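Local coordinates for periplasmic binding protein (PDB 4MX8) that probably binds an iron-siderophore or related iron-chelate solute outside the membrane and delivers it to an ABC transporter, as in related TroA-like proteins, at residues 39-43 / 126-130; 48-54 / 88-93; 164-169 / 302-306; 171-176 / 309-313; 183-187 / 234-239. All coordinates share one frame; numbering follows the deposited sequence.

Interaction 1: residues 39-43 / 126-130; sequences TVEVP and APTID
Val40 lays both of its methyls over the carbonyl of Thr128, with CG2 3.4 Å and CG1 3.6 Å from Thr128 O. The setting is the N-terminal hairpin of strands 16-24 and 35-43, packed against strand 128-130 of the three-stranded parallel sheet made with strands 49-51 and 108-111. It illustrates packing between strands that are not sheet partners: the short axes run 120° apart, 7.4 Å at closest approach, and each backbone bonds elsewhere, Val40 and Val42 to strand 16-24, Ile129 to strand 108-111. The Thr128 oxygen beneath the valine is not left to methyls alone, since it accepts from the indole nitrogen of Trp119, whose side chain also touches Val40.

With CG1 anti to the backbone N (chi1 173°), Val40 brings that methyl on to the ring of Pro127, 3.9 Å from its CB, the two side chains crossing at about a right angle. Pro127 CB in turn lies 3.5 Å from Glu41 O, while the next ring atom, CG, faces Pro43 CD at 3.9 Å; one proline thus touches Val40, Glu41 and Pro43 of the strand. Alongside, Val42 CG2 meets Ile129 CG2 at 3.5 Å, and Phe147 of helix 137-152 touches both residues. Glu41 turns from all this, its carboxylate hydrogen-bonded to Ser18. Within the other segment, the hydroxyl OG1 of Thr128 donates to Ala126 O, 2.9 Å away and 18° off the carbonyl plane.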
# COMPACT_ATOMS: atom_id res chain seq x y z
N THR A 39 -7.92 -21.03 8.73
CA THR A 39 -6.58 -21.60 8.58
C THR A 39 -6.40 -22.22 7.20
O THR A 39 -7.32 -22.84 6.66
CB THR A 39 -6.31 -22.68 9.62
OG1 THR A 39 -6.46 -22.11 10.93
CG2 THR A 39 -4.91 -23.19 9.46
N VAL A 40 -5.23 -22.02 6.61
CA VAL A 40 -4.91 -22.61 5.33
C VAL A 40 -3.52 -23.25 5.41
O VAL A 40 -2.60 -22.67 5.99
CB VAL A 40 -4.96 -21.56 4.21
CG1 VAL A 40 -4.46 -22.13 2.91
CG2 VAL A 40 -6.39 -21.08 4.03
N GLU A 41 -3.39 -24.46 4.87
CA GLU A 41 -2.08 -25.12 4.82
C GLU A 41 -1.38 -24.77 3.51
O GLU A 41 -1.75 -25.27 2.44
CB GLU A 41 -2.21 -26.63 4.98
CG GLU A 41 -3.02 -27.08 6.20
CD GLU A 41 -2.33 -26.81 7.53
OE1 GLU A 41 -1.08 -26.72 7.55
OE2 GLU A 41 -3.05 -26.69 8.56
N VAL A 42 -0.36 -23.92 3.61
CA VAL A 42 0.42 -23.44 2.48
C VAL A 42 1.61 -24.35 2.24
O VAL A 42 2.34 -24.67 3.18
CB VAL A 42 1.05 -22.09 2.81
CG1 VAL A 42 1.72 -21.50 1.59
CG2 VAL A 42 0.01 -21.16 3.33
N PRO A 43 1.84 -24.76 0.99
CA PRO A 43 3.03 -25.57 0.72
C PRO A 43 4.32 -24.75 0.82
O PRO A 43 4.35 -23.61 0.35
CB PRO A 43 2.80 -26.03 -0.73
CG PRO A 43 1.96 -24.96 -1.33
CD PRO A 43 1.04 -24.52 -0.22
N ALA A 126 -6.64 -23.94 -5.32
CA ALA A 126 -5.38 -24.24 -4.63
C ALA A 126 -5.33 -23.42 -3.35
O ALA A 126 -5.94 -22.35 -3.29
CB ALA A 126 -4.21 -23.88 -5.52
N PRO A 127 -4.61 -23.91 -2.32
CA PRO A 127 -4.49 -23.17 -1.06
C PRO A 127 -4.17 -21.71 -1.29
O PRO A 127 -3.17 -21.36 -1.93
CB PRO A 127 -3.33 -23.85 -0.35
CG PRO A 127 -2.71 -24.75 -1.38
CD PRO A 127 -3.80 -25.14 -2.29
N THR A 128 -5.05 -20.86 -0.78
CA THR A 128 -4.96 -19.42 -0.96
C THR A 128 -4.85 -18.74 0.40
O THR A 128 -5.56 -19.09 1.35
CB THR A 128 -6.24 -18.91 -1.61
OG1 THR A 128 -6.38 -19.51 -2.91
CG2 THR A 128 -6.24 -17.40 -1.72
N ILE A 129 -3.96 -17.77 0.51
CA ILE A 129 -3.88 -16.98 1.72
C ILE A 129 -4.20 -15.54 1.40
O ILE A 129 -4.02 -15.08 0.27
CB ILE A 129 -2.50 -17.08 2.41
CG1 ILE A 129 -1.39 -16.63 1.47
CG2 ILE A 129 -2.24 -18.49 2.87
CD1 ILE A 129 -0.01 -16.90 2.04
N ASP A 130 -4.67 -14.84 2.42
CA ASP A 130 -5.11 -13.46 2.32
C ASP A 130 -4.17 -12.64 3.21
O ASP A 130 -4.18 -12.76 4.43
CB ASP A 130 -6.57 -13.40 2.80
CG ASP A 130 -7.06 -11.99 3.06
OD1 ASP A 130 -6.42 -11.01 2.63
OD2 ASP A 130 -8.15 -11.90 3.69

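Interaction 2: residues 48-54 / 88-93; sequences RIVVFDM and FNAGTL
A beta-alpha unit of the N-terminal lobe supplies one side of this contact: strand 49-51 runs through Phe52 to Asp53, the N-cap of helix 54-62. The other side is the end of strand 87-89 and the turn after it. Strand 67-70 lies between the two, bonded to Ile49 and Val51 and paired with strand 87-89, so the contact is made by side chains. Val50 spreads two methyls across it, CG2 reaching Phe88 CZ at 3.5 Å and CG1 reaching Ala90 CB at 3.8 Å. Arg48 NH1 approaches the same phenyl group obliquely, 3.9 Å from Phe88 CD2.

Phe52 carries most of the rest. With CG anti to its carbonyl carbon (chi1 -73°), the ring presents its edge to the turn: CD1 lies 3.3 Å from Thr92 O, in the plane of the ring, and CZ is 3.5 Å from Ala90 O and 3.7 Å from Ala90 CB. Ile101 of helix 98-104 touches both Phe52 and Ala90. Were Phe52 cut back to an alanine, a gap would probably open beside Ala90 CB and Ile101, and the carbonyls of Ala90 and Thr92 would lose the ring edge they face. Beyond the ring, Leu93 CD2 reaches Phe52 O at 3.7 Å, and a water lies within hydrogen-bonding distance of both Phe52 O (2.8 Å) and Leu93 O. The slightly positive C-H rim of the phenyl group is thus likely to suit the two turn carbonyls, while the water offers a polar link between the segments.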
# COMPACT_ATOMS: atom_id res chain seq x y z
N ARG A 48 4.48 -22.81 -8.33
CA ARG A 48 3.62 -22.01 -9.20
C ARG A 48 2.74 -21.09 -8.38
O ARG A 48 1.62 -21.46 -8.04
CB ARG A 48 2.69 -22.90 -10.03
CG ARG A 48 3.03 -22.96 -11.51
CD ARG A 48 1.77 -23.06 -12.36
NE ARG A 48 2.11 -23.48 -13.72
CZ ARG A 48 2.29 -22.66 -14.75
NH1 ARG A 48 2.16 -21.35 -14.61
NH2 ARG A 48 2.61 -23.16 -15.94
N ILE A 49 3.24 -19.89 -8.07
CA ILE A 49 2.50 -18.97 -7.23
C ILE A 49 1.70 -17.98 -8.08
O ILE A 49 2.23 -17.39 -9.02
CB ILE A 49 3.43 -18.15 -6.31
CG1 ILE A 49 4.50 -19.05 -5.68
CG2 ILE A 49 2.63 -17.43 -5.24
CD1 ILE A 49 5.49 -18.30 -4.86
N VAL A 50 0.43 -17.81 -7.74
CA VAL A 50 -0.40 -16.80 -8.39
C VAL A 50 -0.71 -15.72 -7.36
O VAL A 50 -1.18 -16.03 -6.27
CB VAL A 50 -1.69 -17.41 -8.94
CG1 VAL A 50 -2.57 -16.35 -9.53
CG2 VAL A 50 -1.35 -18.44 -9.99
N VAL A 51 -0.43 -14.47 -7.70
CA VAL A 51 -0.57 -13.37 -6.73
C VAL A 51 -1.47 -12.25 -7.28
O VAL A 51 -1.21 -11.73 -8.37
CB VAL A 51 0.81 -12.78 -6.38
CG1 VAL A 51 0.67 -11.53 -5.51
CG2 VAL A 51 1.67 -13.81 -5.69
N PHE A 52 -2.50 -11.88 -6.53
CA PHE A 52 -3.36 -10.75 -6.91
C PHE A 52 -3.04 -9.44 -6.18
O PHE A 52 -3.43 -8.37 -6.64
CB PHE A 52 -4.84 -11.09 -6.68
CG PHE A 52 -5.42 -12.07 -7.67
CD1 PHE A 52 -6.09 -11.63 -8.80
CD2 PHE A 52 -5.32 -13.44 -7.45
CE1 PHE A 52 -6.64 -12.55 -9.70
CE2 PHE A 52 -5.87 -14.36 -8.35
CZ PHE A 52 -6.53 -13.91 -9.48
N ASP A 53 -2.38 -9.53 -5.03
CA ASP A 53 -2.06 -8.36 -4.19
C ASP A 53 -0.62 -7.92 -4.48
O ASP A 53 0.34 -8.64 -4.19
CB ASP A 53 -2.24 -8.72 -2.70
CG ASP A 53 -1.80 -7.61 -1.75
OD1 ASP A 53 -2.21 -6.44 -1.94
OD2 ASP A 53 -1.05 -7.91 -0.78
N MSE A 54 -0.47 -6.74 -5.08
CA MSE A 54 0.84 -6.27 -5.53
C MSE A 54 1.87 -6.22 -4.40
O MSE A 54 3.08 -6.34 -4.63
CB MSE A 54 0.74 -4.91 -6.25
CG MSE A 54 -0.09 -4.91 -7.55
SE MSE A 54 0.41 -6.29 -8.83
CE MSE A 54 -0.61 -7.80 -8.18
N PHE A 88 1.20 -15.89 -16.66
CA PHE A 88 -0.11 -15.86 -17.29
C PHE A 88 -0.99 -14.83 -16.59
O PHE A 88 -0.78 -14.52 -15.41
CB PHE A 88 -0.75 -17.25 -17.29
CG PHE A 88 -1.23 -17.71 -15.94
CD1 PHE A 88 -2.54 -17.47 -15.54
CD2 PHE A 88 -0.38 -18.37 -15.07
CE1 PHE A 88 -2.99 -17.88 -14.29
CE2 PHE A 88 -0.82 -18.78 -13.82
CZ PHE A 88 -2.13 -18.54 -13.44
N ASN A 89 -1.98 -14.30 -17.31
CA ASN A 89 -2.86 -13.29 -16.74
C ASN A 89 -3.98 -13.92 -15.90
O ASN A 89 -4.81 -14.67 -16.42
CB ASN A 89 -3.40 -12.36 -17.83
CG ASN A 89 -4.28 -11.25 -17.28
OD1 ASN A 89 -3.83 -10.11 -17.08
ND2 ASN A 89 -5.55 -11.58 -17.05
N ALA A 90 -4.01 -13.62 -14.60
CA ALA A 90 -4.93 -14.28 -13.67
C ALA A 90 -6.25 -13.55 -13.50
O ALA A 90 -7.17 -14.07 -12.87
CB ALA A 90 -4.28 -14.44 -12.31
N GLY A 91 -6.34 -12.34 -14.04
CA GLY A 91 -7.52 -11.52 -13.83
C GLY A 91 -7.19 -10.04 -13.74
O GLY A 91 -6.43 -9.53 -14.56
N THR A 92 -7.79 -9.36 -12.76
CA THR A 92 -7.44 -7.97 -12.43
C THR A 92 -7.29 -7.88 -10.92
O THR A 92 -7.37 -8.89 -10.23
CB THR A 92 -8.53 -7.01 -12.84
OG1 THR A 92 -9.67 -7.24 -11.99
CG2 THR A 92 -8.91 -7.19 -14.30
N LEU A 93 -7.09 -6.67 -10.40
CA LEU A 93 -6.88 -6.49 -8.96
C LEU A 93 -8.12 -6.86 -8.15
O LEU A 93 -8.04 -7.02 -6.94
CB LEU A 93 -6.52 -5.04 -8.65
CG LEU A 93 -5.20 -4.53 -9.23
CD1 LEU A 93 -5.00 -3.06 -8.93
CD2 LEU A 93 -4.06 -5.37 -8.68
O HOH W 1 -5.69 -7.24 -5.35

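Interaction 3: residues 164-169 / 302-306; sequences ELEAGI and TRIMI
Glu164 sets CG trans to its backbone N (chi1 180°) and then bends at chi2, while Arg303 stays extended from CG to NE; the carboxylate and the guanidinium consequently meet side-on, their planes only 13° apart. Arg303 NE donates to Glu164 OE1 at 2.9 Å and Arg303 NH2 to Glu164 OE2 at 3.2 Å, both on the syn side of the acceptor. NH1 turns instead to Glu300, in a second salt bridge.

Beneath the charges lies hydrocarbon. Leu165 CD2 packs 3.8 Å from Arg303 CG and 4.0 Å from Thr302 CB, and Ile306 takes up the next turn, its CD1 3.8 Å from Ile169 CG1 and its CG2 over the carbonyl of Gly168. The absence of a side chain at Gly168 lets Ile306 lie directly on the backbone, in a pair of helices running 19° from parallel with axes 9.9 Å apart. One of them, helix 155-179, is the long helix that spans both lobes, a hallmark of TroA-like binding proteins; Leu141 of helix 137-152 touches both Leu165 and Thr302.

With an alanine instead of Arg303, the carboxylates of Glu164 and Glu300 would probably lose their shared cation and Leu165 CD2 the aliphatic stem it rests on. Since Glu164 is exposed, the pairing is a two-point clamp at the solvent border, whose near-coplanar geometry should restrain rotation of both groups above an apolar seam.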
# COMPACT_ATOMS: atom_id res chain seq x y z
N GLU A 164 16.91 -3.88 7.15
CA GLU A 164 17.16 -2.78 6.25
C GLU A 164 16.01 -1.78 6.33
O GLU A 164 16.23 -0.57 6.48
CB GLU A 164 17.34 -3.28 4.82
CG GLU A 164 17.61 -2.16 3.81
CD GLU A 164 17.05 -2.44 2.41
OE1 GLU A 164 16.65 -1.47 1.71
OE2 GLU A 164 17.03 -3.63 2.01
N LEU A 165 14.78 -2.27 6.23
CA LEU A 165 13.62 -1.39 6.25
C LEU A 165 13.45 -0.65 7.58
O LEU A 165 12.99 0.50 7.60
CB LEU A 165 12.34 -2.16 5.89
CG LEU A 165 12.23 -2.71 4.47
CD1 LEU A 165 10.90 -3.42 4.29
CD2 LEU A 165 12.37 -1.59 3.45
N GLU A 166 13.80 -1.28 8.69
CA GLU A 166 13.68 -0.61 9.97
C GLU A 166 14.66 0.55 10.04
O GLU A 166 14.32 1.64 10.49
CB GLU A 166 13.90 -1.59 11.13
CG GLU A 166 13.65 -0.97 12.49
CD GLU A 166 13.70 -1.99 13.63
OE1 GLU A 166 12.87 -2.93 13.61
OE2 GLU A 166 14.55 -1.85 14.54
N ALA A 167 15.88 0.31 9.57
CA ALA A 167 16.89 1.35 9.50
C ALA A 167 16.49 2.49 8.54
O ALA A 167 16.74 3.66 8.82
CB ALA A 167 18.22 0.78 9.10
N GLY A 168 15.89 2.14 7.41
CA GLY A 168 15.46 3.15 6.46
C GLY A 168 14.31 4.00 6.98
O GLY A 168 14.31 5.22 6.84
N ILE A 169 13.34 3.33 7.59
CA ILE A 169 12.22 4.04 8.20
C ILE A 169 12.70 4.99 9.30
O ILE A 169 12.28 6.14 9.37
CB ILE A 169 11.19 3.05 8.73
CG1 ILE A 169 10.43 2.46 7.55
CG2 ILE A 169 10.22 3.75 9.64
CD1 ILE A 169 9.33 1.57 7.98
N THR A 302 8.09 -0.17 0.20
CA THR A 302 8.46 0.55 1.42
C THR A 302 9.75 1.34 1.20
O THR A 302 9.92 2.43 1.75
CB THR A 302 8.62 -0.38 2.64
OG1 THR A 302 7.42 -1.12 2.85
CG2 THR A 302 8.88 0.42 3.88
N ARG A 303 10.66 0.80 0.40
CA ARG A 303 11.88 1.54 0.08
C ARG A 303 11.49 2.79 -0.72
O ARG A 303 12.01 3.87 -0.45
CB ARG A 303 12.87 0.70 -0.73
CG ARG A 303 13.32 -0.61 -0.10
CD ARG A 303 14.40 -1.27 -0.96
NE ARG A 303 14.94 -2.51 -0.39
CZ ARG A 303 14.71 -3.72 -0.89
NH1 ARG A 303 13.95 -3.85 -1.96
NH2 ARG A 303 15.24 -4.80 -0.32
N ILE A 304 10.58 2.65 -1.69
CA ILE A 304 10.12 3.80 -2.46
C ILE A 304 9.50 4.85 -1.53
O ILE A 304 9.77 6.03 -1.67
CB ILE A 304 9.11 3.40 -3.55
CG1 ILE A 304 9.79 2.57 -4.62
CG2 ILE A 304 8.49 4.61 -4.21
CD1 ILE A 304 8.82 2.01 -5.62
N MSE A 305 8.69 4.40 -0.58
CA MSE A 305 8.15 5.31 0.42
C MSE A 305 9.25 6.04 1.20
O MSE A 305 9.24 7.27 1.31
CB MSE A 305 7.26 4.55 1.39
CG MSE A 305 6.05 3.94 0.72
SE MSE A 305 4.97 2.94 1.96
CE MSE A 305 3.43 2.69 0.86
N ILE A 306 10.21 5.28 1.71
CA ILE A 306 11.36 5.85 2.42
C ILE A 306 12.09 6.92 1.60
O ILE A 306 12.43 7.98 2.12
CB ILE A 306 12.32 4.74 2.91
CG1 ILE A 306 11.63 3.88 3.97
CG2 ILE A 306 13.56 5.34 3.50
CD1 ILE A 306 12.25 2.54 4.18

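Interaction 4: residues 171-176 / 309-313; sequences EAKAAV and VLQVA
Val176 N donates to Ala172 O at 2.8 Å, a helical bond joining the two residues whose side chains receive Val309. The branch that does so is Val309 CG1, placed trans to its own backbone N (chi1 173°): it lies 3.4 Å from Val176 CG2 and 3.8 Å from Ala172 CB, so a single methyl touches side chains one turn apart.

Leu310 straddles the neighbouring row. Its CD2 rests 3.8 Å from Ala175 CB and 3.9 Å from Ala172 CA, where the small alanines let it reach the helix backbone. Its CD1 passes out to the carboxylate end of Glu171, an exposed acidic side chain which is extended beyond CG and crosses the leucine at about a right angle; the approach is 3.8 Å, from Leu310 CD1 to Glu171 CD.

In the fold, this is where the C-terminal end of the chain, following helix 299-309, lies along the long helix 155-179 at the second lobe. Trp248 of strand 246-251 touches both Val309 and Val312, so these valines bridge the helix to the sheet, and Phe216 touches Ala172 and Val309.

Residues 310-313 keep helical backbone angles, with Val312 N bonded to Val309 O at 3.1 Å, and that winding turns Val312 back to the helix. Its CG2 comes over the peptide after Ala175, 4.0 Å from Ala175 O, while the exposed Ala313 brings its CB toward Ala175 CB.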
# COMPACT_ATOMS: atom_id res chain seq x y z
N GLU A 171 15.59 6.31 9.50
CA GLU A 171 16.30 7.37 8.80
C GLU A 171 15.35 8.47 8.37
O GLU A 171 15.61 9.65 8.60
CB GLU A 171 17.04 6.83 7.57
CG GLU A 171 17.90 7.88 6.86
CD GLU A 171 18.54 7.34 5.56
OE1 GLU A 171 18.25 6.18 5.18
OE2 GLU A 171 19.32 8.09 4.91
N ALA A 172 14.23 8.08 7.75
CA ALA A 172 13.22 9.03 7.31
C ALA A 172 12.55 9.76 8.48
O ALA A 172 12.42 10.98 8.45
CB ALA A 172 12.19 8.35 6.45
N LYS A 173 12.11 9.01 9.49
CA LYS A 173 11.55 9.65 10.70
C LYS A 173 12.50 10.73 11.25
O LYS A 173 12.06 11.82 11.64
CB LYS A 173 11.23 8.61 11.77
CG LYS A 173 10.02 7.76 11.48
CD LYS A 173 9.89 6.61 12.47
CE LYS A 173 9.64 7.12 13.86
NZ LYS A 173 9.76 6.05 14.89
N ALA A 174 13.79 10.42 11.29
CA ALA A 174 14.77 11.42 11.69
C ALA A 174 14.72 12.64 10.75
O ALA A 174 14.67 13.78 11.22
CB ALA A 174 16.13 10.82 11.73
N ALA A 175 14.70 12.42 9.44
CA ALA A 175 14.61 13.51 8.47
C ALA A 175 13.37 14.40 8.68
O ALA A 175 13.47 15.62 8.64
CB ALA A 175 14.64 12.98 7.07
N VAL A 176 12.23 13.75 8.91
CA VAL A 176 10.96 14.44 9.17
C VAL A 176 11.00 15.29 10.45
O VAL A 176 10.54 16.45 10.47
CB VAL A 176 9.81 13.42 9.24
CG1 VAL A 176 8.51 14.05 9.69
CG2 VAL A 176 9.64 12.78 7.90
N VAL A 309 9.72 10.05 1.47
CA VAL A 309 9.72 10.85 2.68
C VAL A 309 11.06 11.59 2.81
O VAL A 309 11.07 12.77 3.14
CB VAL A 309 9.40 10.00 3.92
CG1 VAL A 309 9.57 10.80 5.19
CG2 VAL A 309 7.99 9.47 3.84
N LEU A 310 12.17 10.93 2.50
CA LEU A 310 13.50 11.55 2.65
C LEU A 310 13.71 12.83 1.82
O LEU A 310 14.70 13.52 2.02
CB LEU A 310 14.62 10.55 2.39
CG LEU A 310 15.01 9.60 3.54
CD1 LEU A 310 15.83 8.43 3.07
CD2 LEU A 310 15.73 10.34 4.62
N GLN A 311 12.79 13.13 0.92
CA GLN A 311 12.84 14.39 0.18
C GLN A 311 12.81 15.62 1.08
O GLN A 311 13.36 16.64 0.69
CB GLN A 311 11.67 14.51 -0.80
CG GLN A 311 11.59 13.46 -1.89
CD GLN A 311 10.31 13.60 -2.73
OE1 GLN A 311 10.26 14.35 -3.71
NE2 GLN A 311 9.26 12.87 -2.33
N VAL A 312 12.17 15.55 2.26
CA VAL A 312 12.14 16.75 3.13
C VAL A 312 13.53 17.23 3.47
O VAL A 312 13.74 18.43 3.67
CB VAL A 312 11.44 16.58 4.49
CG1 VAL A 312 9.99 16.90 4.38
CG2 VAL A 312 11.68 15.20 5.07
N ALA A 313 14.47 16.30 3.55
CA ALA A 313 15.84 16.63 3.89
C ALA A 313 16.40 17.64 2.91
O ALA A 313 17.24 18.47 3.27
CB ALA A 313 16.69 15.39 3.91

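Interaction 5: residues 183-187 / 234-239; sequences GLGIM and ISFEFL
Leu184 sends its CB from strand 183-189 toward segment 234-239, in the C-terminal lobe, where helix 236-242 and the residues leading into it pack on one face of a mixed four-stranded sheet. From CB the chain goes on with CG trans to the backbone N (chi1 180°), and it is the CD2 branch that reaches across. That one methyl meets three residues: Leu239 CD2 at 3.7 Å, Phe238 CE1 at 4.1 Å and Ile234 CD1 at 4.4 Å. The methyl comes to the edge of the phenyl ring, near its plane, and the Leu184 and Leu239 side chains cross at about a right angle.

Two residues along the strand, Ile186 adds a looser layer, its CG2 4.3 Å from Ile234 CD1. Leu193 of strand 192-195 touches Ile186, Ile234 and Leu239, and Leu247 of strand 246-251 touches Ile186 and Leu239, completing an apolar cluster between sheet and helix.

Ser235 starts the helix as its N-cap, with OG accepting from Phe238 N at 3.3 Å. The same turn folds Ile234 back over the aromatic ring: its CG2 lies 3.8 Å above the plane of Phe238, over the ring centre.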
# COMPACT_ATOMS: atom_id res chain seq x y z
N GLY A 183 2.56 19.13 9.31
CA GLY A 183 2.31 18.68 7.94
C GLY A 183 0.87 18.27 7.66
O GLY A 183 0.11 18.02 8.59
N LEU A 184 0.51 18.19 6.39
CA LEU A 184 -0.80 17.68 6.00
C LEU A 184 -0.66 16.81 4.76
O LEU A 184 -0.04 17.22 3.79
CB LEU A 184 -1.79 18.81 5.73
CG LEU A 184 -3.18 18.33 5.31
CD1 LEU A 184 -3.87 17.68 6.49
CD2 LEU A 184 -4.01 19.45 4.74
N GLY A 185 -1.23 15.61 4.81
CA GLY A 185 -1.26 14.75 3.64
C GLY A 185 -2.56 14.96 2.87
O GLY A 185 -3.66 14.96 3.45
N ILE A 186 -2.44 15.15 1.57
CA ILE A 186 -3.63 15.25 0.74
C ILE A 186 -3.60 14.24 -0.38
O ILE A 186 -2.54 13.75 -0.78
CB ILE A 186 -3.87 16.66 0.16
CG1 ILE A 186 -2.68 17.13 -0.68
CG2 ILE A 186 -4.18 17.64 1.26
CD1 ILE A 186 -3.00 18.32 -1.53
N MSE A 187 -4.79 13.92 -0.88
CA MSE A 187 -4.93 13.03 -2.00
C MSE A 187 -5.79 13.73 -3.04
O MSE A 187 -6.93 14.09 -2.77
CB MSE A 187 -5.59 11.74 -1.56
CG MSE A 187 -5.45 10.61 -2.55
SE MSE A 187 -5.95 8.95 -1.74
CE MSE A 187 -4.33 8.62 -0.68
N ILE A 234 -11.88 18.78 0.99
CA ILE A 234 -11.51 20.09 1.50
C ILE A 234 -11.25 21.05 0.34
O ILE A 234 -10.87 20.64 -0.76
CB ILE A 234 -10.26 20.02 2.41
CG1 ILE A 234 -9.04 19.53 1.64
CG2 ILE A 234 -10.50 19.11 3.61
CD1 ILE A 234 -7.77 19.59 2.45
N SER A 235 -11.48 22.34 0.59
CA SER A 235 -11.27 23.37 -0.42
C SER A 235 -9.81 23.81 -0.42
O SER A 235 -9.07 23.46 0.49
CB SER A 235 -12.16 24.57 -0.12
OG SER A 235 -11.92 25.05 1.20
N PHE A 236 -9.39 24.57 -1.43
CA PHE A 236 -8.06 25.16 -1.39
C PHE A 236 -7.95 26.10 -0.20
O PHE A 236 -6.90 26.20 0.42
CB PHE A 236 -7.75 25.91 -2.68
CG PHE A 236 -7.73 25.05 -3.90
CD1 PHE A 236 -6.84 24.00 -4.00
CD2 PHE A 236 -8.60 25.29 -4.94
CE1 PHE A 236 -6.82 23.19 -5.14
CE2 PHE A 236 -8.59 24.49 -6.06
CZ PHE A 236 -7.70 23.44 -6.16
N GLU A 237 -9.05 26.76 0.13
CA GLU A 237 -9.09 27.66 1.28
C GLU A 237 -8.77 26.96 2.61
O GLU A 237 -8.25 27.58 3.54
CB GLU A 237 -10.44 28.37 1.35
CG GLU A 237 -10.68 29.36 0.22
CD GLU A 237 -11.38 28.73 -0.97
OE1 GLU A 237 -11.93 29.48 -1.81
OE2 GLU A 237 -11.37 27.48 -1.06
N PHE A 238 -9.07 25.67 2.69
CA PHE A 238 -8.72 24.86 3.86
C PHE A 238 -7.21 24.86 4.05
O PHE A 238 -6.72 25.00 5.17
CB PHE A 238 -9.24 23.42 3.67
CG PHE A 238 -9.00 22.51 4.86
CD1 PHE A 238 -7.78 21.85 5.02
CD2 PHE A 238 -10.01 22.28 5.78
CE1 PHE A 238 -7.56 21.00 6.11
CE2 PHE A 238 -9.80 21.42 6.87
CZ PHE A 238 -8.57 20.79 7.02
N LEU A 239 -6.47 24.69 2.95
CA LEU A 239 -5.01 24.66 3.03
C LEU A 239 -4.52 25.98 3.58
O LEU A 239 -3.72 26.01 4.51
CB LEU A 239 -4.38 24.41 1.67
CG LEU A 239 -4.69 23.05 1.07
CD1 LEU A 239 -4.02 22.91 -0.28
CD2 LEU A 239 -4.23 21.98 2.02

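In the fold
Interactions 1 and 2 belong to the N-terminal lobe and share its parallel sheet, their centres 15 Å apart; interaction 5 lies in the other lobe, its centre about 42 Å from that of interaction 1. Between these extremes, interactions 3 and 4 follow each other along helix 155-179, centres 11 Å apart, and both take their partners from the last part of the chain. Interaction 5 has no exposed residue among those touching and is purely apolar, though small. Interactions 1 to 4 are partly buried, and the first three mix in polar groups: a carbonyl under valine methyls in interaction 1, carbonyls at a ring edge and a water in interaction 2, a salt bridge in interaction 3 alone. Interaction 4 packs a leucine and valines against small alanines.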